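(2Z,6E)-hedycaryol synthase (Kitasatospora setae, PDB 4MC3) catalyses the magnesium-dependent 1,11-cyclisation of (2E,6E)-farnesyl diphosphate, with addition of water, to (2Z,6E)-hedycaryol and diphosphate. Local coordinates at residues Asp173-Ser178 with Leu219-Phe224; Leu72-Leu77 with Gln128-Gly133; Met206-Arg211 with Arg272-Glu277; Arg80-Ile85 with Gln151-Glu156. One frame throughout, in Å; residues are numbered along the deposited sequence.

Interaction 1: Asp173-Ser178 with Leu219-Phe224; sequences DRRMYS and LVNDVF
The guanidinium of R175 and the carboxylate of D222 are turned nearly parallel, their planes 9° apart but slightly offset, which tilts OD1 out of the guanidinium plane, and the two side chains run past each other in opposite directions. R175 grips side-on, with NE and NH2 the nitrogens used in the salt bridge: NE of R175 lies 3.2 Å and NH2 of R175 3.0 Å from OD1 of D222, both on one face of the carboxylate, NE on the syn side and NH2 nearly in line with the C-O bond. OD2 is held by Y171 and the backbone N of A238, which should restrict rotation. N221 meets R175 differently: the chains cross at about a right angle and amide and guanidinium planes stand 71° apart, with OD1 of N221 2.9 Å from NH2 of R175, while its ND2 is bonded to H310.

In the class I terpene synthase fold this joins helix 168-178 to helix 204-225, whose C-terminal end carries the start of the NSE motif. By similarity, R175 binds substrate and N221 a magnesium ion; the bound nerolidol touches N221 and S178. A bend at chi2 (62°) of R175 lets NH1 turn back to OG of S178, 3.3 Å away. A methionine in place of R175 would probably leave D222 OD1 without its two-pronged cationic partner and S178 OG without this donor.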
# COMPACT_ATOMS: atom_id res chain seq x y z
N ASP A 173 -4.71 2.78 12.80
CA ASP A 173 -4.54 4.11 12.23
C ASP A 173 -3.20 4.18 11.50
O ASP A 173 -3.13 4.82 10.44
CB ASP A 173 -4.56 5.17 13.30
CG ASP A 173 -5.96 5.51 13.81
OD1 ASP A 173 -6.97 5.14 13.16
OD2 ASP A 173 -6.05 6.29 14.79
N ARG A 174 -2.17 3.58 12.04
CA ARG A 174 -0.84 3.53 11.40
C ARG A 174 -0.69 2.40 10.37
O ARG A 174 -0.03 2.58 9.30
CB ARG A 174 0.30 3.56 12.38
CG ARG A 174 0.55 2.31 13.11
CD ARG A 174 1.84 2.50 13.95
NE ARG A 174 1.94 1.36 14.81
CZ ARG A 174 1.33 1.26 16.00
NH1 ARG A 174 1.46 0.16 16.71
NH2 ARG A 174 0.60 2.26 16.49
N ARG A 175 -1.37 1.27 10.62
CA ARG A 175 -1.29 0.12 9.76
C ARG A 175 -1.86 0.41 8.36
O ARG A 175 -1.40 -0.16 7.36
CB ARG A 175 -2.00 -1.09 10.39
CG ARG A 175 -1.79 -2.36 9.66
CD ARG A 175 -0.37 -2.80 9.60
NE ARG A 175 -0.26 -4.15 9.09
CZ ARG A 175 0.44 -4.50 8.02
NH1 ARG A 175 1.18 -3.61 7.33
NH2 ARG A 175 0.40 -5.74 7.64
N MET A 176 -2.90 1.24 8.28
CA MET A 176 -3.46 1.59 6.96
C MET A 176 -2.39 2.27 6.10
O MET A 176 -2.48 2.17 4.89
CB MET A 176 -4.73 2.41 6.99
CG MET A 176 -4.63 3.77 7.49
SD MET A 176 -6.06 4.82 6.95
CE MET A 176 -5.92 5.16 5.21
N TYR A 177 -1.44 2.96 6.70
CA TYR A 177 -0.29 3.54 5.93
C TYR A 177 0.90 2.58 5.80
O TYR A 177 1.56 2.57 4.75
CB TYR A 177 0.11 4.86 6.54
CG TYR A 177 -1.01 5.86 6.45
CD1 TYR A 177 -1.43 6.38 5.23
CD2 TYR A 177 -1.69 6.26 7.60
CE1 TYR A 177 -2.50 7.28 5.18
CE2 TYR A 177 -2.75 7.13 7.53
CZ TYR A 177 -3.15 7.62 6.32
OH TYR A 177 -4.20 8.53 6.23
N SER A 178 1.27 1.80 6.83
CA SER A 178 2.42 0.90 6.76
C SER A 178 2.25 -0.22 5.74
O SER A 178 3.24 -0.72 5.20
CB SER A 178 2.82 0.34 8.12
OG SER A 178 1.89 -0.67 8.56
N LEU A 219 -4.86 -6.60 7.59
CA LEU A 219 -5.26 -7.52 8.64
C LEU A 219 -5.13 -8.98 8.15
O LEU A 219 -4.74 -9.87 8.92
CB LEU A 219 -6.68 -7.23 9.09
CG LEU A 219 -6.82 -5.96 9.91
CD1 LEU A 219 -8.25 -5.53 10.02
CD2 LEU A 219 -6.20 -6.11 11.29
N VAL A 220 -5.45 -9.21 6.87
CA VAL A 220 -5.22 -10.54 6.30
C VAL A 220 -3.71 -10.83 6.35
O VAL A 220 -3.31 -11.93 6.77
CB VAL A 220 -5.80 -10.64 4.87
CG1 VAL A 220 -5.26 -11.87 4.12
CG2 VAL A 220 -7.31 -10.62 4.97
N ASN A 221 -2.88 -9.88 5.94
CA ASN A 221 -1.40 -9.97 6.05
C ASN A 221 -0.99 -10.32 7.48
O ASN A 221 -0.17 -11.20 7.67
CB ASN A 221 -0.68 -8.71 5.52
CG ASN A 221 0.83 -8.74 5.73
OD1 ASN A 221 1.33 -8.40 6.80
ND2 ASN A 221 1.57 -9.07 4.67
N ASP A 222 -1.59 -9.69 8.48
CA ASP A 222 -1.23 -9.91 9.88
C ASP A 222 -1.49 -11.38 10.25
O ASP A 222 -0.68 -12.00 10.94
CB ASP A 222 -2.02 -8.99 10.83
CG ASP A 222 -1.53 -7.58 10.87
OD1 ASP A 222 -0.62 -7.17 10.12
OD2 ASP A 222 -2.09 -6.81 11.70
N VAL A 223 -2.62 -11.91 9.82
CA VAL A 223 -2.97 -13.30 10.13
C VAL A 223 -1.97 -14.28 9.51
O VAL A 223 -1.52 -15.24 10.18
CB VAL A 223 -4.41 -13.63 9.73
CG1 VAL A 223 -4.71 -15.12 9.86
CG2 VAL A 223 -5.41 -12.81 10.55
N PHE A 224 -1.64 -14.06 8.25
CA PHE A 224 -0.60 -14.87 7.56
C PHE A 224 0.84 -14.67 8.07
O PHE A 224 1.68 -15.51 7.81
CB PHE A 224 -0.66 -14.70 6.04
CG PHE A 224 -1.83 -15.42 5.39
CD1 PHE A 224 -2.98 -14.75 5.00
CD2 PHE A 224 -1.76 -16.79 5.16
CE1 PHE A 224 -4.05 -15.43 4.41
CE2 PHE A 224 -2.82 -17.48 4.58
CZ PHE A 224 -3.97 -16.79 4.21

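Interaction 2: Leu72-Leu77 with Gln128-Gly133; sequences LKWIAL and QETALG
W74 and T130 meet where two helices of the all-helical class I terpene synthase fold, 65-84 and 118-131, approach each other near the C-terminal end of the second. Their backbones stay well apart, with the nearest CA atoms, those of W74 and T130, 9.7 Å from each other, so side chains bridge the gap.

The charged part is K73 with E129. Their chains cross at about a right angle, and NZ of K73 stays 3.9 Å from OE2 of E129, a long salt bridge. A water bridges the pair, accepting from NZ of K73 and donating to OE1 of E129, so the closer link between the charges runs through the water.

Aromatic packing secures the indole of W74: F142 and F146 each meet it edge-to-face, and L123 and L126 of helix 118-131 also touch it. With CG anti to the carbonyl carbon (chi1 -77°), the ring projects across to T130.

The neutral polar part is one hydrogen bond, which satisfies the buried indole nitrogen. OG1 of T130, itself bonded to the backbone O of L126, accepts from NE1 of W74 at 3.0 Å, with an N-H...O angle of 151° and the oxygen only 6° out of the indole plane.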
# COMPACT_ATOMS: atom_id res chain seq x y z
N LEU A 72 6.33 -0.85 -10.43
CA LEU A 72 7.27 -1.89 -10.00
C LEU A 72 8.60 -1.26 -9.49
O LEU A 72 9.23 -1.80 -8.58
CB LEU A 72 7.58 -2.87 -11.11
CG LEU A 72 6.49 -3.80 -11.60
CD1 LEU A 72 7.08 -4.90 -12.47
CD2 LEU A 72 5.69 -4.33 -10.45
N LYS A 73 9.03 -0.13 -10.09
CA LYS A 73 10.21 0.57 -9.58
C LYS A 73 9.98 1.03 -8.12
O LYS A 73 10.85 0.85 -7.27
CB LYS A 73 10.57 1.79 -10.48
CG LYS A 73 11.02 1.36 -11.89
CD LYS A 73 11.33 2.55 -12.75
CE LYS A 73 11.71 2.11 -14.15
NZ LYS A 73 11.84 3.30 -15.07
N TRP A 74 8.80 1.58 -7.85
CA TRP A 74 8.47 1.96 -6.46
C TRP A 74 8.47 0.77 -5.51
O TRP A 74 8.95 0.87 -4.38
CB TRP A 74 7.16 2.76 -6.44
CG TRP A 74 7.30 4.15 -6.87
CD1 TRP A 74 7.12 4.63 -8.10
CD2 TRP A 74 7.74 5.25 -6.07
NE1 TRP A 74 7.39 5.99 -8.15
CE2 TRP A 74 7.76 6.39 -6.89
CE3 TRP A 74 8.07 5.40 -4.72
CZ2 TRP A 74 8.20 7.65 -6.43
CZ3 TRP A 74 8.47 6.61 -4.26
CH2 TRP A 74 8.55 7.73 -5.09
N ILE A 75 7.88 -0.34 -5.94
CA ILE A 75 7.87 -1.54 -5.07
C ILE A 75 9.28 -2.09 -4.84
O ILE A 75 9.64 -2.41 -3.71
CB ILE A 75 6.92 -2.61 -5.63
CG1 ILE A 75 5.45 -2.12 -5.57
CG2 ILE A 75 7.12 -3.90 -4.88
CD1 ILE A 75 4.47 -3.10 -6.20
N ALA A 76 10.09 -2.13 -5.88
CA ALA A 76 11.47 -2.61 -5.71
C ALA A 76 12.25 -1.70 -4.78
O ALA A 76 13.00 -2.18 -3.92
CB ALA A 76 12.16 -2.68 -7.05
N LEU A 77 12.11 -0.39 -4.96
CA LEU A 77 12.77 0.55 -4.07
C LEU A 77 12.35 0.37 -2.63
O LEU A 77 13.19 0.42 -1.73
CB LEU A 77 12.57 1.95 -4.56
CG LEU A 77 13.19 3.05 -3.73
CD1 LEU A 77 14.70 3.04 -3.72
CD2 LEU A 77 12.64 4.38 -4.25
N GLN A 128 11.61 12.49 -8.91
CA GLN A 128 11.67 13.46 -9.99
C GLN A 128 10.94 12.97 -11.24
O GLN A 128 10.14 13.73 -11.87
CB GLN A 128 13.12 13.88 -10.33
CG GLN A 128 13.21 15.03 -11.37
CD GLN A 128 13.07 14.64 -12.86
OE1 GLN A 128 13.18 13.45 -13.27
NE2 GLN A 128 12.83 15.65 -13.70
N GLU A 129 11.19 11.74 -11.63
CA GLU A 129 10.55 11.13 -12.81
C GLU A 129 9.04 11.00 -12.64
O GLU A 129 8.26 11.24 -13.55
CB GLU A 129 11.20 9.78 -13.13
CG GLU A 129 10.47 8.96 -14.21
CD GLU A 129 11.04 7.56 -14.48
OE1 GLU A 129 12.00 7.09 -13.80
OE2 GLU A 129 10.49 6.89 -15.42
N THR A 130 8.62 10.59 -11.47
CA THR A 130 7.22 10.36 -11.18
C THR A 130 6.42 11.68 -11.15
O THR A 130 5.27 11.75 -11.65
CB THR A 130 7.12 9.57 -9.85
OG1 THR A 130 7.82 8.31 -9.98
CG2 THR A 130 5.67 9.26 -9.52
N ALA A 131 6.97 12.71 -10.54
CA ALA A 131 6.27 13.98 -10.36
C ALA A 131 6.19 14.77 -11.67
O ALA A 131 5.31 15.58 -11.81
CB ALA A 131 6.95 14.83 -9.32
N LEU A 132 7.13 14.54 -12.59
CA LEU A 132 7.23 15.32 -13.82
C LEU A 132 6.01 15.20 -14.68
O LEU A 132 5.62 14.12 -15.11
CB LEU A 132 8.45 14.86 -14.64
CG LEU A 132 8.69 15.54 -15.99
CD1 LEU A 132 9.17 16.91 -15.65
CD2 LEU A 132 9.74 14.77 -16.82
N GLY A 133 5.38 16.36 -14.92
CA GLY A 133 4.16 16.34 -15.67
C GLY A 133 2.91 15.80 -15.04
O GLY A 133 1.88 15.62 -15.74
O HOH W 1 13.69 5.36 -14.60

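Interaction 3: Met206-Arg211 with Arg272-Glu277; sequences MNKLRR and RQELLE
Helix segments 206-211 and 272-277 run nearly antiparallel, their N-to-C directions 158° apart and their axes approaching to 9.2 Å. The CA atoms of M206 and L275 come within 6.5 Å of each other, and those of L209 and R272 within 6.9 Å.

Between these backbones the apolar contact is made by methyl groups. M206 folds its chain at chi2 and chi3, which swings CE towards the branched end of L275; CE of M206 lies 3.9 Å from CD2 of L275 and only slightly farther from CD1, so the thioether methyl sits against both branches of the fork. One turn along, CD1 of L209 rests on the aliphatic part of R272, 4.0 Å from its CG. The arginine therefore contributes its methylene rather than its charge here, and its outer chain bends away at chi3 (75°).

K208 and E274 form the polar border of the patch. K208 is extended throughout, with CG anti to the backbone N, and its chain crosses that of E274 at about a right angle. NZ of K208 donates to OE1 of E274 at 3.0 Å, arriving on the syn side and 20° out of the carboxylate plane; a weak bond goes to OE2 of E274. OE2 is also bonded by Q270 on the glutamate's own helix, so both carboxylate oxygens have donors.

Helix 286-309 supplies A296 against L209 and L275. The arrangement is plain antiparallel helix packing in the class I terpene synthase fold, joining helices 204-225 and 250-282 away from the annotated sites.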
# COMPACT_ATOMS: atom_id res chain seq x y z
N MET A 206 -14.61 7.99 -0.61
CA MET A 206 -13.31 7.50 -1.10
C MET A 206 -12.35 7.28 0.07
O MET A 206 -11.57 6.31 0.09
CB MET A 206 -12.70 8.43 -2.12
CG MET A 206 -11.58 7.81 -2.95
SD MET A 206 -12.23 6.52 -4.04
CE MET A 206 -12.49 7.37 -5.58
N ASN A 207 -12.37 8.18 1.04
CA ASN A 207 -11.52 8.00 2.22
C ASN A 207 -11.89 6.73 2.98
O ASN A 207 -11.01 6.01 3.46
CB ASN A 207 -11.59 9.23 3.15
CG ASN A 207 -10.98 10.49 2.56
OD1 ASN A 207 -10.15 10.48 1.66
ND2 ASN A 207 -11.37 11.61 3.14
N LYS A 208 -13.18 6.46 3.08
CA LYS A 208 -13.70 5.30 3.78
C LYS A 208 -13.29 4.05 3.06
O LYS A 208 -12.92 3.02 3.69
CB LYS A 208 -15.22 5.42 3.87
CG LYS A 208 -15.97 4.27 4.56
CD LYS A 208 -17.46 4.64 4.62
CE LYS A 208 -18.32 3.49 5.09
NZ LYS A 208 -19.74 3.88 5.33
N LEU A 209 -13.40 4.09 1.74
CA LEU A 209 -12.98 2.95 0.90
C LEU A 209 -11.49 2.66 1.03
O LEU A 209 -11.09 1.48 1.15
CB LEU A 209 -13.32 3.27 -0.59
CG LEU A 209 -12.89 2.22 -1.63
CD1 LEU A 209 -13.53 0.88 -1.40
CD2 LEU A 209 -13.22 2.75 -3.02
N ARG A 210 -10.70 3.72 0.95
CA ARG A 210 -9.23 3.61 1.00
C ARG A 210 -8.83 2.98 2.37
O ARG A 210 -8.03 2.06 2.42
CB ARG A 210 -8.59 4.99 0.83
CG ARG A 210 -7.07 5.08 0.94
CD ARG A 210 -6.50 6.49 0.79
NE ARG A 210 -6.85 7.00 -0.52
CZ ARG A 210 -7.73 8.00 -0.80
NH1 ARG A 210 -8.31 8.71 0.13
NH2 ARG A 210 -7.99 8.28 -2.07
N ARG A 211 -9.37 3.49 3.46
CA ARG A 211 -9.04 2.97 4.78
C ARG A 211 -9.47 1.53 4.94
O ARG A 211 -8.67 0.67 5.38
CB ARG A 211 -9.63 3.85 5.89
CG ARG A 211 -9.45 3.20 7.27
CD ARG A 211 -9.99 4.09 8.38
NE ARG A 211 -10.03 3.34 9.62
CZ ARG A 211 -9.21 3.46 10.66
NH1 ARG A 211 -8.24 4.34 10.69
NH2 ARG A 211 -9.43 2.68 11.71
N ARG A 272 -18.33 1.80 -1.65
CA ARG A 272 -18.47 1.83 -3.12
C ARG A 272 -19.83 2.36 -3.54
O ARG A 272 -19.92 3.17 -4.45
CB ARG A 272 -18.22 0.46 -3.73
CG ARG A 272 -16.74 0.10 -3.70
CD ARG A 272 -16.48 -1.22 -4.42
NE ARG A 272 -16.55 -1.04 -5.87
CZ ARG A 272 -16.47 -2.02 -6.76
NH1 ARG A 272 -16.36 -3.30 -6.38
NH2 ARG A 272 -16.54 -1.74 -8.05
N GLN A 273 -20.87 1.93 -2.84
CA GLN A 273 -22.22 2.41 -3.12
C GLN A 273 -22.32 3.89 -2.83
O GLN A 273 -22.90 4.67 -3.61
CB GLN A 273 -23.25 1.61 -2.30
CG GLN A 273 -23.43 0.21 -2.85
CD GLN A 273 -23.54 0.16 -4.38
OE1 GLN A 273 -24.52 0.65 -4.96
NE2 GLN A 273 -22.53 -0.42 -5.05
N GLU A 274 -21.78 4.29 -1.69
CA GLU A 274 -21.80 5.67 -1.25
C GLU A 274 -21.01 6.56 -2.21
O GLU A 274 -21.36 7.72 -2.45
CB GLU A 274 -21.28 5.77 0.18
CG GLU A 274 -22.25 5.18 1.21
CD GLU A 274 -21.67 5.05 2.60
OE1 GLU A 274 -20.47 5.30 2.81
OE2 GLU A 274 -22.44 4.67 3.51
N LEU A 275 -19.95 6.01 -2.80
CA LEU A 275 -19.18 6.78 -3.75
C LEU A 275 -19.99 7.13 -4.99
O LEU A 275 -19.94 8.25 -5.48
CB LEU A 275 -17.93 5.99 -4.15
CG LEU A 275 -17.05 6.57 -5.22
CD1 LEU A 275 -16.48 7.95 -4.87
CD2 LEU A 275 -15.91 5.60 -5.56
N LEU A 276 -20.74 6.17 -5.49
CA LEU A 276 -21.62 6.41 -6.61
C LEU A 276 -22.56 7.58 -6.37
O LEU A 276 -22.75 8.43 -7.25
CB LEU A 276 -22.39 5.14 -6.97
CG LEU A 276 -21.52 4.02 -7.55
CD1 LEU A 276 -22.28 2.72 -7.77
CD2 LEU A 276 -20.87 4.47 -8.86
N GLU A 277 -23.14 7.65 -5.17
CA GLU A 277 -24.04 8.76 -4.79
C GLU A 277 -23.31 10.10 -4.74
O GLU A 277 -23.82 11.13 -5.20
CB GLU A 277 -24.68 8.47 -3.41
CG GLU A 277 -25.51 7.19 -3.36
CD GLU A 277 -25.98 6.82 -1.95
OE1 GLU A 277 -25.83 7.63 -0.99
OE2 GLU A 277 -26.52 5.70 -1.82

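Interaction 4: Arg80-Ile85 with Gln151-Glu156; sequences RIDDQI and QTYTTE
I85 lays its CD1 methyl over the face of the Y153 ring, 3.7 Å from the ring centroid and 10° off the normal, a CH-pi contact. CG2 of I85 also approaches the ring, 3.9 Å from CD1 of Y153. The phenol meets D82 at its other end: OH of Y153 donates to OD1 of D82 at 2.6 Å, using the anti lone pair of that oxygen. D82 and Y153 cross at about a right angle, carboxylate and ring planes 49° apart. With CG anti to the backbone N (chi1 -174°), D82 carries its carboxylate across to the phenol.

D82 opens the DDXXXE motif and, by similarity, ligates a magnesium ion, so Y153 would be a second-shell group, and its bond is likely to limit rotation of that carboxylate. A leucine in place of Y153 would probably leave OD1 of D82 without its hydroxyl donor, its carboxylate freer to turn, and CD1 of I85 without the ring face beneath it.

The contact ties helix 65-84, close to its C-terminal end, to helix 136-160. Helix 95-107 touches both: its R97 and I101 meet I85, L104 meets I81 and M98 meets T154, while T152 and T155 pack on helix 168-178.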
# COMPACT_ATOMS: atom_id res chain seq x y z
N ARG A 80 13.91 -2.57 -1.00
CA ARG A 80 15.30 -2.31 -0.64
C ARG A 80 15.39 -1.43 0.61
O ARG A 80 16.19 -1.71 1.49
CB ARG A 80 16.06 -1.71 -1.79
CG ARG A 80 17.54 -1.43 -1.52
CD ARG A 80 18.31 -2.68 -1.08
NE ARG A 80 19.74 -2.38 -1.11
CZ ARG A 80 20.71 -3.18 -0.66
NH1 ARG A 80 20.44 -4.38 -0.14
NH2 ARG A 80 21.96 -2.77 -0.74
N ILE A 81 14.52 -0.41 0.71
CA ILE A 81 14.49 0.44 1.92
C ILE A 81 14.19 -0.44 3.13
O ILE A 81 14.86 -0.34 4.15
CB ILE A 81 13.42 1.54 1.77
CG1 ILE A 81 13.88 2.60 0.78
CG2 ILE A 81 13.11 2.16 3.14
CD1 ILE A 81 12.81 3.55 0.33
N ASP A 82 13.22 -1.33 3.00
CA ASP A 82 12.79 -2.19 4.10
C ASP A 82 13.87 -3.16 4.50
O ASP A 82 14.07 -3.39 5.69
CB ASP A 82 11.52 -2.96 3.72
CG ASP A 82 10.95 -3.74 4.88
OD1 ASP A 82 10.28 -3.13 5.77
OD2 ASP A 82 11.18 -4.97 4.92
N ASP A 83 14.57 -3.71 3.51
CA ASP A 83 15.67 -4.63 3.74
C ASP A 83 16.81 -3.99 4.54
O ASP A 83 17.40 -4.63 5.41
CB ASP A 83 16.22 -5.10 2.38
CG ASP A 83 17.24 -6.22 2.51
OD1 ASP A 83 16.87 -7.29 3.01
OD2 ASP A 83 18.42 -6.01 2.13
N GLN A 84 17.14 -2.75 4.21
CA GLN A 84 18.24 -2.02 4.79
C GLN A 84 17.91 -1.40 6.15
O GLN A 84 18.82 -1.03 6.89
CB GLN A 84 18.68 -0.91 3.85
CG GLN A 84 19.42 -1.33 2.59
CD GLN A 84 19.79 -0.10 1.79
OE1 GLN A 84 18.92 0.63 1.30
NE2 GLN A 84 21.09 0.17 1.68
N ILE A 85 16.62 -1.24 6.46
CA ILE A 85 16.20 -0.77 7.79
C ILE A 85 16.31 -1.89 8.82
O ILE A 85 17.08 -1.81 9.77
CB ILE A 85 14.76 -0.19 7.81
CG1 ILE A 85 14.78 1.24 7.30
CG2 ILE A 85 14.15 -0.25 9.22
CD1 ILE A 85 13.42 1.77 6.92
N GLN A 151 7.19 7.07 7.86
CA GLN A 151 7.13 7.45 9.27
C GLN A 151 6.73 6.31 10.16
O GLN A 151 7.14 6.27 11.35
CB GLN A 151 6.24 8.64 9.49
CG GLN A 151 6.38 9.29 10.89
CD GLN A 151 7.76 9.92 11.16
OE1 GLN A 151 8.61 10.13 10.23
NE2 GLN A 151 8.03 10.18 12.43
N THR A 152 5.99 5.34 9.64
CA THR A 152 5.60 4.18 10.47
C THR A 152 6.77 3.40 10.98
O THR A 152 6.67 2.82 12.10
CB THR A 152 4.59 3.25 9.77
OG1 THR A 152 5.17 2.57 8.64
CG2 THR A 152 3.36 4.02 9.45
N TYR A 153 7.90 3.41 10.28
CA TYR A 153 9.14 2.80 10.77
C TYR A 153 9.60 3.46 12.07
O TYR A 153 9.94 2.74 13.05
CB TYR A 153 10.22 2.83 9.73
CG TYR A 153 10.02 1.90 8.55
CD1 TYR A 153 10.36 0.55 8.64
CD2 TYR A 153 9.54 2.38 7.31
CE1 TYR A 153 10.21 -0.30 7.55
CE2 TYR A 153 9.34 1.51 6.23
CZ TYR A 153 9.69 0.18 6.35
OH TYR A 153 9.53 -0.72 5.30
N THR A 154 9.52 4.79 12.12
CA THR A 154 9.91 5.52 13.31
C THR A 154 8.86 5.37 14.42
O THR A 154 9.22 5.13 15.55
CB THR A 154 10.03 7.01 12.97
OG1 THR A 154 11.08 7.17 12.00
CG2 THR A 154 10.24 7.82 14.17
N THR A 155 7.56 5.48 14.11
CA THR A 155 6.51 5.26 15.12
C THR A 155 6.62 3.93 15.85
O THR A 155 6.56 3.87 17.11
CB THR A 155 5.13 5.38 14.48
OG1 THR A 155 5.03 6.69 13.93
CG2 THR A 155 4.02 5.17 15.55
N GLU A 156 6.78 2.85 15.10
CA GLU A 156 6.80 1.56 15.72
C GLU A 156 8.04 1.39 16.60
O GLU A 156 7.94 0.82 17.68
CB GLU A 156 6.61 0.47 14.65
CG GLU A 156 5.21 0.65 14.02
CD GLU A 156 4.67 -0.54 13.25
OE1 GLU A 156 5.53 -1.33 12.77
OE2 GLU A 156 3.39 -0.66 13.12

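Interactions 1 and 4 lie at the active site, holding residues of the two motifs thought to bind magnesium; interaction 1 is wholly polar, and interaction 4 adds a CH-pi contact to its hydrogen bond. They touch directly through the R174-E156 salt bridge and through S178 packing on T152. Interaction 4 is a surface contact and interaction 1 partly buried. Interactions 2 and 3, also partly buried, both hold a lysine-glutamate pair, accompanied by an indole-threonine hydrogen bond in interaction 2 and by apolar packing in interaction 3. Helix 65-84 serves interactions 2 and 4, helix 204-225 interactions 1 and 3, the latter pair also linked by the D173-R211 salt bridge. Interaction 3 lies farthest out, its centre about 17 Å from the chain centre.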